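PDB 4XDY: ketol-acid reductoisomerase (NAD(+)) from uncultured archaeon GZfos26G2, which catalyses the magnesium-dependent methyl migration and NADH-linked reduction of (S)-2-acetolactate to (R)-2,3-dihydroxy-isovalerate in branched-chain amino acid biosynthesis. Local coordinates for residues D16-V21 against A75-V80; Q31-K36 against D64-L69. All blocks are in the same frame, centred on the assembly; numbering follows the deposited sequence.

Contact 1 (D16-V21 against A75-V80); sequences DKTIAV and AEKGDV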
# COMPACT_ATOMS: atom_id res chain seq x y z
N ASP A 16 -31.59 18.88 12.19
CA ASP A 16 -32.99 18.40 12.16
C ASP A 16 -33.24 17.73 10.79
O ASP A 16 -34.26 17.95 10.12
CB ASP A 16 -33.93 19.56 12.39
CG ASP A 16 -33.42 20.82 11.76
OD1 ASP A 16 -32.75 20.69 10.70
OD2 ASP A 16 -33.60 21.90 12.34
N LYS A 17 -32.27 16.93 10.36
CA LYS A 17 -32.50 16.21 9.14
C LYS A 17 -32.27 14.73 9.45
O LYS A 17 -31.41 14.38 10.25
CB LYS A 17 -31.60 16.73 8.03
CG LYS A 17 -32.26 17.89 7.33
CD LYS A 17 -31.36 18.52 6.32
CE LYS A 17 -32.01 19.78 5.77
NZ LYS A 17 -33.06 19.54 4.77
N THR A 18 -33.08 13.92 8.80
CA THR A 18 -32.90 12.47 8.80
C THR A 18 -32.28 12.06 7.44
O THR A 18 -32.76 12.48 6.37
CB THR A 18 -34.27 11.82 8.98
OG1 THR A 18 -34.73 12.15 10.30
CG2 THR A 18 -34.18 10.29 8.81
N ILE A 19 -31.26 11.26 7.55
CA ILE A 19 -30.60 10.67 6.36
C ILE A 19 -31.05 9.21 6.23
O ILE A 19 -30.80 8.39 7.17
CB ILE A 19 -29.05 10.63 6.52
CG1 ILE A 19 -28.45 11.93 7.10
CG2 ILE A 19 -28.40 10.12 5.18
CD1 ILE A 19 -28.75 13.09 6.28
N ALA A 20 -31.67 8.91 5.12
CA ALA A 20 -32.02 7.54 4.74
C ALA A 20 -30.88 6.96 3.91
O ALA A 20 -30.67 7.40 2.79
CB ALA A 20 -33.30 7.51 3.96
N VAL A 21 -30.15 6.04 4.49
CA VAL A 21 -29.02 5.37 3.79
C VAL A 21 -29.56 4.11 3.14
O VAL A 21 -29.97 3.19 3.86
CB VAL A 21 -27.87 5.07 4.73
CG1 VAL A 21 -26.81 4.19 4.04
CG2 VAL A 21 -27.23 6.37 5.25
N ALA A 75 -37.25 5.95 2.11
CA ALA A 75 -37.18 7.11 1.26
C ALA A 75 -38.22 8.16 1.71
O ALA A 75 -38.01 9.34 1.61
CB ALA A 75 -37.48 6.77 -0.14
N GLU A 76 -39.36 7.66 2.15
CA GLU A 76 -40.43 8.50 2.71
C GLU A 76 -39.93 9.26 3.92
O GLU A 76 -40.13 10.45 4.02
CB GLU A 76 -41.66 7.61 3.07
CG GLU A 76 -42.93 8.40 3.28
CD GLU A 76 -44.20 7.55 3.15
OE1 GLU A 76 -44.16 6.31 2.88
OE2 GLU A 76 -45.26 8.18 3.30
N LYS A 77 -39.18 8.61 4.78
CA LYS A 77 -38.78 9.18 5.98
C LYS A 77 -37.53 10.10 5.85
O LYS A 77 -37.26 10.96 6.67
CB LYS A 77 -38.50 8.00 6.90
CG LYS A 77 -38.08 8.43 8.26
CD LYS A 77 -38.43 7.44 9.36
CE LYS A 77 -37.85 8.04 10.65
NZ LYS A 77 -38.34 7.36 11.86
N GLY A 78 -36.70 9.86 4.84
CA GLY A 78 -35.46 10.62 4.79
C GLY A 78 -35.67 12.01 4.20
O GLY A 78 -36.31 12.16 3.17
N ASP A 79 -35.02 12.98 4.82
CA ASP A 79 -34.86 14.29 4.20
C ASP A 79 -33.76 14.24 3.12
O ASP A 79 -33.80 14.97 2.14
CB ASP A 79 -34.46 15.29 5.26
CG ASP A 79 -35.52 15.43 6.35
OD1 ASP A 79 -36.65 15.68 5.93
OD2 ASP A 79 -35.26 15.15 7.54
N VAL A 80 -32.75 13.40 3.40
CA VAL A 80 -31.68 13.06 2.44
C VAL A 80 -31.83 11.58 2.12
O VAL A 80 -31.89 10.78 3.02
CB VAL A 80 -30.26 13.36 2.98
CG1 VAL A 80 -29.21 13.04 1.90
CG2 VAL A 80 -30.15 14.82 3.37
O HOH W 1 -32.40 17.76 2.63
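Asp79 reaches over to Thr18 and takes its amide on the carboxylate: Thr18 N to Asp79 OD2 is 2.8 Å, almost straight at 174°, and it uses the anti lone pair of that oxygen. With chi1 at -62°, CG of Asp79 stands beside its own backbone N. Thr18 O accepts two bonds, a bent one from Asp79 N at 2.8 Å, tilted out of the carbonyl plane, and a straighter one from Val80 N at 3.1 Å, within that plane. Further on, Ala20 N donates to Val80 O, 2.8 Å away, completing the parallel bridge of Ile19 with Val80. On one face of the sheet these two side chains lie side by side, pointing the same way, and Ile19 CD1 rests 3.6 Å from Val80 CB. Gly78, the first residue past helix 71-77, lets the chain turn close to Ala20; a CB on it would collide with Ala20 CB. Lys17 CG lies 4.0 Å from Asp79 CB. The lysine chain then bends at chi4, and its NZ meets a water shared with Asp79 O. Lys17 NZ stays 5.4 Å from Asp79 OD1, so any charge attraction is at a distance. Helix 71-77 thus runs into strand 80-83, parallel to 18-22 in the Rossmann domain, and beside that pairing Asp79 holds the Thr18 amide with its side chain while its own N and Val80 N both give to Thr18 O.

Contact 2 (Q31-K36 against D64-L69); sequences QANCLK and DGFEVL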
# COMPACT_ATOMS: atom_id res chain seq x y z
N GLN A 31 -20.70 4.63 6.30
CA GLN A 31 -21.24 5.99 6.32
C GLN A 31 -22.35 6.11 7.40
O GLN A 31 -22.39 7.09 8.18
CB GLN A 31 -21.71 6.48 5.00
CG GLN A 31 -20.53 6.62 4.04
CD GLN A 31 -20.84 7.36 2.73
OE1 GLN A 31 -20.35 7.01 1.64
NE2 GLN A 31 -21.67 8.30 2.82
N ALA A 32 -23.24 5.16 7.41
CA ALA A 32 -24.28 5.13 8.44
C ALA A 32 -23.75 5.18 9.87
O ALA A 32 -24.29 5.93 10.72
CB ALA A 32 -25.23 3.94 8.20
N ASN A 33 -22.72 4.42 10.17
CA ASN A 33 -22.18 4.40 11.48
C ASN A 33 -21.39 5.62 11.83
O ASN A 33 -21.41 6.05 12.97
CB ASN A 33 -21.36 3.15 11.70
CG ASN A 33 -22.24 1.93 11.96
OD1 ASN A 33 -22.78 1.80 13.07
ND2 ASN A 33 -22.50 1.10 10.93
N CYS A 34 -20.70 6.24 10.85
CA CYS A 34 -20.00 7.48 11.15
C CYS A 34 -21.02 8.61 11.42
O CYS A 34 -20.81 9.43 12.33
CB CYS A 34 -19.01 7.86 10.02
SG CYS A 34 -17.67 6.65 9.86
N LEU A 35 -22.07 8.65 10.62
CA LEU A 35 -23.12 9.63 10.77
C LEU A 35 -23.83 9.44 12.15
O LEU A 35 -24.00 10.41 12.90
CB LEU A 35 -24.14 9.54 9.68
CG LEU A 35 -23.70 10.11 8.30
CD1 LEU A 35 -24.69 9.63 7.21
CD2 LEU A 35 -23.63 11.62 8.28
N LYS A 36 -24.18 8.21 12.44
CA LYS A 36 -24.84 7.93 13.75
C LYS A 36 -23.93 8.29 14.95
O LYS A 36 -24.36 8.96 15.89
CB LYS A 36 -25.35 6.51 13.79
CG LYS A 36 -26.02 6.23 15.16
CD LYS A 36 -26.82 4.94 15.25
CE LYS A 36 -25.98 3.67 15.34
NZ LYS A 36 -25.17 3.41 16.58
N ASP A 64 -26.77 -3.78 14.41
CA ASP A 64 -25.88 -2.65 14.70
C ASP A 64 -26.70 -1.49 15.30
O ASP A 64 -26.15 -0.39 15.55
CB ASP A 64 -25.15 -2.23 13.38
CG ASP A 64 -24.14 -3.25 12.93
OD1 ASP A 64 -23.76 -4.10 13.77
OD2 ASP A 64 -23.67 -3.21 11.75
N GLY A 65 -28.01 -1.71 15.48
CA GLY A 65 -28.85 -0.82 16.23
C GLY A 65 -29.55 0.23 15.41
O GLY A 65 -29.98 1.19 15.94
N PHE A 66 -29.69 0.04 14.10
CA PHE A 66 -30.43 0.98 13.27
C PHE A 66 -31.89 0.66 13.15
O PHE A 66 -32.26 -0.49 13.18
CB PHE A 66 -29.80 0.97 11.85
CG PHE A 66 -28.49 1.61 11.81
CD1 PHE A 66 -28.39 2.98 11.59
CD2 PHE A 66 -27.36 0.89 12.04
CE1 PHE A 66 -27.15 3.61 11.61
CE2 PHE A 66 -26.13 1.51 12.06
CZ PHE A 66 -26.02 2.86 11.82
N GLU A 67 -32.70 1.68 12.90
CA GLU A 67 -33.98 1.44 12.30
C GLU A 67 -33.84 1.02 10.83
O GLU A 67 -33.25 1.76 10.04
CB GLU A 67 -34.88 2.66 12.43
CG GLU A 67 -36.15 2.53 11.64
CD GLU A 67 -37.16 3.67 11.86
OE1 GLU A 67 -36.77 4.79 12.26
OE2 GLU A 67 -38.36 3.41 11.59
N VAL A 68 -34.44 -0.11 10.46
CA VAL A 68 -34.25 -0.72 9.17
C VAL A 68 -35.60 -0.90 8.52
O VAL A 68 -36.49 -1.56 9.07
CB VAL A 68 -33.43 -2.04 9.30
CG1 VAL A 68 -33.13 -2.66 7.94
CG2 VAL A 68 -32.18 -1.82 10.11
N LEU A 69 -35.79 -0.26 7.37
CA LEU A 69 -37.01 -0.29 6.66
C LEU A 69 -36.79 -0.76 5.28
O LEU A 69 -35.67 -0.60 4.77
CB LEU A 69 -37.58 1.14 6.59
CG LEU A 69 -37.76 1.88 7.93
CD1 LEU A 69 -38.07 3.36 7.78
CD2 LEU A 69 -38.87 1.21 8.70
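Phe66 turns the CE1, CZ and CE2 end of its ring against helix 26-37, with Lys36 CE over one face, 4.0 Å from the ring centroid, a CH-pi contact. The lysine chain leaves with CG anti to the backbone N (chi1 179°) and bends at chi3 and chi4; its NZ, 5.3 Å from the ring centroid, adds at most a weak cation-pi attraction. At the edge, near the ring plane, Asn33 OD1 comes within 3.5 Å of Phe66 CE2, its amide turned 84° to the ring, and Ala32 O lies 3.7 Å from Phe66 CZ. Ala32 CB is 3.9 Å from Phe66 CZ. Asn33 ND2 is held by Asp29 O and by the hydroxyl of Tyr24, which also bonds Asp64 OD2. An alanine at Asn33 would probably leave the rim of Phe66 without its amide neighbour and Tyr24 OH and Asp29 O without that N-H partner. Gly65, with positive phi in a Schellman motif, ends helix 56-63 just before the phenylalanine. The ring meets helix 26-37 and also touches Ile44 of strand 41-50, where the chain passes from helix 56-63 into strand 67-70, within the Rossmann domain.

In the fold
Contact 2 is nested inside the chain loop that contact 1 closes; their centres are 12 Å apart, and both reach the same mixed sheet. Strand 18-22 leads into helix 26-37, and strand 67-70 into helix 71-77, so each contact takes one element from each of these pairs. They meet directly in a salt bridge, Lys77 NZ to Glu67 OE1 at 3.0 Å, and in loose packing of Ile19 CG2 on Leu35 CD1 at 4.3 Å. Neither touches the cofactor: the side chains of Ile19 and Ala32 lie about 13 and 11 Å from the bound NADH. Contact 2 is the nearer link, since the side chain of Asp64 is about 3 Å from that of Tyr24, an NAD(+)-binding residue, whereas that of Ile19 is about 11 Å away.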